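Local coordinates for multicopper oxidase (Uncultured bacterium, PDB 4E9X), which probably couples the one-electron oxidation of substrates to the reduction of dioxygen to water at its copper centres, as in other multicopper oxidases, at residues 73-76 with 77-80; 278-281 with 282-286. All blocks are in the same frame, centred on the assembly; numbering follows the deposited sequence.

Interaction 1 (73-76 with 77-80); sequences DGVP and GVTQ
The carbonyl oxygen of Val75 is gripped by three successive backbone N-H groups of 77-80. Thr79 N gives the shortest bond, 2.8 Å to Val75 O, lying in the carbonyl plane and nearly straight (169°). Val78 N, 3.1 Å from Val75 O, and Gln80 N, 3.3 Å from the same oxygen, come in from opposite faces of that plane, each well tilted out of it. The return bond is made by a side chain: Val75 N donates to Thr79 OG1 at 3.0 Å, equally straight. A chi1 of 70° turns this hydroxyl back toward the N-H of Val75. Both polar backbone atoms of Val75 are thus held. One water joins the same corner, donating to Gln80 OE1 and accepting from Gly74 N and Thr79 OG1, each at 2.8 Å. Pro76 and Gln80 form a single backbone bridge: Gly77, at positive phi, sends its N-H to Gln80 O, and Pro76 CA makes a CA-H...O contact of 3.2 Å with Gln80 O. Val75 and Val78 lie side by side, CG1 of the former against CB of the latter. The turn is second shell to a copper-dioxygen site at the subunit interface: Asp73 OD2 bonds His206, a copper ligand of the second subunit. It belongs to the loop between strands 60-62 and 88-94, tied by Asp73 O to His60, a dioxygen-pocket residue starting the first, and by Gln80 OE1 to Tyr91 of the second.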
loop_
_atom_site.group_PDB
_atom_site.type_symbol
_atom_site.label_atom_id
_atom_site.label_comp_id
_atom_site.label_asym_id
_atom_site.label_seq_id
_atom_site.Cartn_x
_atom_site.Cartn_y
_atom_site.Cartn_z
ATOM N N ASP A 73 -12.904 -2.999 -25.152
ATOM C CA ASP A 73 -12.171 -2.898 -23.889
ATOM C C ASP A 73 -10.643 -2.954 -24.031
ATOM O O ASP A 73 -9.908 -2.565 -23.090
ATOM C CB ASP A 73 -12.672 -4.020 -22.970
ATOM C CG ASP A 73 -12.283 -3.801 -21.510
ATOM O OD1 ASP A 73 -12.430 -2.679 -21.001
ATOM O OD2 ASP A 73 -11.912 -4.840 -20.859
ATOM N N GLY A 74 -10.154 -3.393 -25.169
ATOM C CA GLY A 74 -8.734 -3.323 -25.419
ATOM C C GLY A 74 -7.885 -4.408 -24.817
ATOM O O GLY A 74 -6.677 -4.205 -24.570
ATOM N N VAL A 75 -8.436 -5.618 -24.580
ATOM C CA VAL A 75 -7.609 -6.656 -23.932
ATOM C C VAL A 75 -7.312 -7.765 -24.950
ATOM O O VAL A 75 -8.231 -8.435 -25.446
ATOM C CB VAL A 75 -8.392 -7.226 -22.735
ATOM C CG1 VAL A 75 -7.572 -8.346 -22.111
ATOM C CG2 VAL A 75 -8.638 -6.104 -21.727
ATOM N N PRO A 76 -6.046 -7.988 -25.280
ATOM C CA PRO A 76 -5.710 -8.951 -26.329
ATOM C C PRO A 76 -6.077 -10.328 -25.838
ATOM O O PRO A 76 -5.887 -10.717 -24.686
ATOM C CB PRO A 76 -4.183 -8.794 -26.528
ATOM C CG PRO A 76 -3.740 -8.285 -25.189
ATOM C CD PRO A 76 -4.859 -7.393 -24.644
ATOM N N GLY A 77 -6.627 -11.149 -26.729
ATOM C CA GLY A 77 -7.005 -12.531 -26.397
ATOM C C GLY A 77 -8.283 -12.641 -25.577
ATOM O O GLY A 77 -8.735 -13.746 -25.272
ATOM N N VAL A 78 -8.840 -11.457 -25.221
ATOM C CA VAL A 78 -10.082 -11.475 -24.442
ATOM C C VAL A 78 -11.169 -10.701 -25.172
ATOM O O VAL A 78 -12.276 -11.249 -25.365
ATOM C CB VAL A 78 -9.866 -10.930 -23.001
ATOM C CG1 VAL A 78 -11.187 -10.952 -22.257
ATOM C CG2 VAL A 78 -8.766 -11.789 -22.331
ATOM N N THR A 79 -10.851 -9.464 -25.597
ATOM C CA THR A 79 -11.860 -8.652 -26.320
ATOM C C THR A 79 -11.429 -8.303 -27.738
ATOM O O THR A 79 -12.330 -7.855 -28.478
ATOM C CB THR A 79 -12.234 -7.383 -25.539
ATOM O OG1 THR A 79 -11.155 -6.454 -25.532
ATOM C CG2 THR A 79 -12.541 -7.710 -24.089
ATOM N N GLN A 80 -10.142 -8.510 -28.084
ATOM C CA GLN A 80 -9.720 -8.303 -29.478
ATOM C C GLN A 80 -8.438 -9.053 -29.713
ATOM O O GLN A 80 -7.750 -9.477 -28.759
ATOM C CB GLN A 80 -9.506 -6.811 -29.774
ATOM C CG GLN A 80 -8.297 -6.212 -29.017
ATOM C CD GLN A 80 -8.141 -4.752 -29.410
ATOM O OE1 GLN A 80 -8.616 -3.834 -28.757
ATOM N NE2 GLN A 80 -7.454 -4.543 -30.535
HETATM O O HOH W 1 -11.015 -4.549 -27.600
#

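Interaction 2 (278-281 with 282-286); sequences VPVD and DWYVW
Asp281 lays its side chain over one face of the Trp283 indole. Its CB sits 3.7 Å from the centroid of the five-membered ring of Trp283, 22° off the normal, a CH-pi contact displaced toward the rim. The carboxylate stacks just outside the ring outline at the CZ2 rim, its plane only 11° from that of the indole, with Asp281 CG 3.6 Å from Trp283 CZ2. A chi1 of 40° swings the indole back between the backbone N and carbonyl carbon of Trp283, which brings it alongside the aspartate. Behind this pair the backbone closes a type I turn, Tyr284 N donating to Asp281 O at 3.1 Å. Val280 CG1 meets Tyr284 CD2 more loosely, at 4.1 Å. The next shell fixes the polar ends: Asp281 OD2 forms a salt bridge with Arg248, whose guanidinium also makes a cation-pi contact with the Tyr284 ring, while Tyr284 OH bonds to Glu274 on strand 270-275. Trp70 of the third subunit packs on Asp281, and Gln80 of that subunit on Trp283. Replacing Trp283 with an alanine is likely to cost Asp281 CB its ring face and Gln80 of the third subunit its packing partner, leaving the carboxylate to rely on Arg248. The whole is a type I beta turn in the loop after strand 270-275, carrying an aspartate-indole stack and placed at a subunit interface of the trimer.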
loop_
_atom_site.group_PDB
_atom_site.type_symbol
_atom_site.label_atom_id
_atom_site.label_comp_id
_atom_site.label_asym_id
_atom_site.label_seq_id
_atom_site.Cartn_x
_atom_site.Cartn_y
_atom_site.Cartn_z
ATOM N N VAL A 278 5.830 34.994 -3.230
ATOM C CA VAL A 278 6.971 34.809 -2.303
ATOM C C VAL A 278 8.253 35.233 -2.979
ATOM O O VAL A 278 8.606 34.723 -4.064
ATOM C CB VAL A 278 7.040 33.323 -1.859
ATOM C CG1 VAL A 278 8.280 33.136 -0.964
ATOM C CG2 VAL A 278 5.760 32.919 -1.147
ATOM N N PRO A 279 9.027 36.165 -2.448
ATOM C CA PRO A 279 10.275 36.545 -3.130
ATOM C C PRO A 279 11.238 35.390 -3.241
ATOM O O PRO A 279 11.347 34.552 -2.345
ATOM C CB PRO A 279 10.853 37.637 -2.199
ATOM C CG PRO A 279 9.666 38.171 -1.478
ATOM C CD PRO A 279 8.805 36.946 -1.237
ATOM N N VAL A 280 11.932 35.297 -4.367
ATOM C CA VAL A 280 12.827 34.170 -4.641
ATOM C C VAL A 280 14.222 34.382 -4.100
ATOM O O VAL A 280 14.907 35.329 -4.393
ATOM C CB VAL A 280 12.862 33.949 -6.176
ATOM C CG1 VAL A 280 13.841 32.858 -6.552
ATOM C CG2 VAL A 280 11.456 33.686 -6.727
ATOM N N ASP A 281 14.754 33.453 -3.322
ATOM C CA ASP A 281 16.087 33.524 -2.766
ATOM C C ASP A 281 17.144 33.088 -3.774
ATOM O O ASP A 281 16.796 32.240 -4.611
ATOM C CB ASP A 281 16.197 32.642 -1.515
ATOM C CG ASP A 281 15.241 33.238 -0.454
ATOM O OD1 ASP A 281 15.641 34.175 0.248
ATOM O OD2 ASP A 281 14.083 32.757 -0.358
ATOM N N ASP A 282 18.349 33.620 -3.737
ATOM C CA ASP A 282 19.396 33.271 -4.704
ATOM C C ASP A 282 19.749 31.776 -4.610
ATOM O O ASP A 282 20.228 31.278 -5.625
ATOM C CB ASP A 282 20.729 34.030 -4.487
ATOM C CG ASP A 282 20.614 35.465 -4.951
ATOM O OD1 ASP A 282 19.656 35.864 -5.638
ATOM O OD2 ASP A 282 21.544 36.252 -4.623
ATOM N N TRP A 283 19.515 31.164 -3.429
ATOM C CA TRP A 283 19.914 29.755 -3.234
ATOM C C TRP A 283 18.789 28.787 -3.588
ATOM O O TRP A 283 18.973 27.566 -3.485
ATOM C CB TRP A 283 20.410 29.449 -1.806
ATOM C CG TRP A 283 19.606 30.141 -0.764
ATOM C CD1 TRP A 283 19.918 31.312 -0.110
ATOM C CD2 TRP A 283 18.344 29.720 -0.237
ATOM N NE1 TRP A 283 18.902 31.613 0.782
ATOM C CE2 TRP A 283 17.938 30.638 0.713
ATOM C CE3 TRP A 283 17.552 28.587 -0.521
ATOM C CZ2 TRP A 283 16.741 30.518 1.426
ATOM C CZ3 TRP A 283 16.352 28.479 0.191
ATOM C CH2 TRP A 283 15.957 29.424 1.148
ATOM N N TYR A 284 17.643 29.343 -4.005
ATOM C CA TYR A 284 16.516 28.443 -4.336
ATOM C C TYR A 284 16.860 27.572 -5.520
ATOM O O TYR A 284 17.278 28.051 -6.585
ATOM C CB TYR A 284 15.244 29.276 -4.620
ATOM C CG TYR A 284 14.053 28.446 -5.073
ATOM C CD1 TYR A 284 13.717 27.269 -4.375
ATOM C CD2 TYR A 284 13.253 28.789 -6.163
ATOM C CE1 TYR A 284 12.644 26.523 -4.776
ATOM C CE2 TYR A 284 12.183 28.034 -6.568
ATOM C CZ TYR A 284 11.885 26.873 -5.857
ATOM O OH TYR A 284 10.810 26.105 -6.238
ATOM N N VAL A 285 16.645 26.273 -5.370
ATOM C CA VAL A 285 17.038 25.319 -6.404
ATOM C C VAL A 285 16.414 25.636 -7.772
ATOM O O VAL A 285 17.048 25.427 -8.812
ATOM C CB VAL A 285 16.727 23.870 -5.970
ATOM C CG1 VAL A 285 15.209 23.632 -5.873
ATOM C CG2 VAL A 285 17.275 22.818 -6.925
ATOM N N TRP A 286 15.222 26.172 -7.782
ATOM C CA TRP A 286 14.515 26.408 -9.054
ATOM C C TRP A 286 14.427 27.875 -9.383
ATOM O O TRP A 286 13.540 28.313 -10.151
ATOM C CB TRP A 286 13.176 25.680 -8.986
ATOM C CG TRP A 286 13.189 24.286 -9.560
ATOM C CD1 TRP A 286 14.171 23.654 -10.238
ATOM C CD2 TRP A 286 12.086 23.360 -9.479
ATOM N NE1 TRP A 286 13.797 22.357 -10.619
ATOM C CE2 TRP A 286 12.510 22.168 -10.148
ATOM C CE3 TRP A 286 10.815 23.426 -8.886
ATOM C CZ2 TRP A 286 11.657 21.052 -10.247
ATOM C CZ3 TRP A 286 9.981 22.317 -9.004
ATOM C CH2 TRP A 286 10.394 21.156 -9.671
#

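How the interactions relate
Interaction 1 is buried, whereas interaction 2 is a surface contact by exposure, with Tyr284 buried; their centres are 51 Å apart, on opposite sides of the chain's centre, and neither touches the other. They hold different loops: that of interaction 1 joins strands 60-62 and 88-94, that of interaction 2 follows strand 270-275. In interaction 1 the work is done by backbone amides, a hydroxyl and a water, whereas interaction 2 has one turn bond and relies on a ring face and a charged side chain. Across the trimer the two loops belong together through Arg248, which pairs with Asp281 in its own chain and bonds Val78 O of a neighbouring subunit.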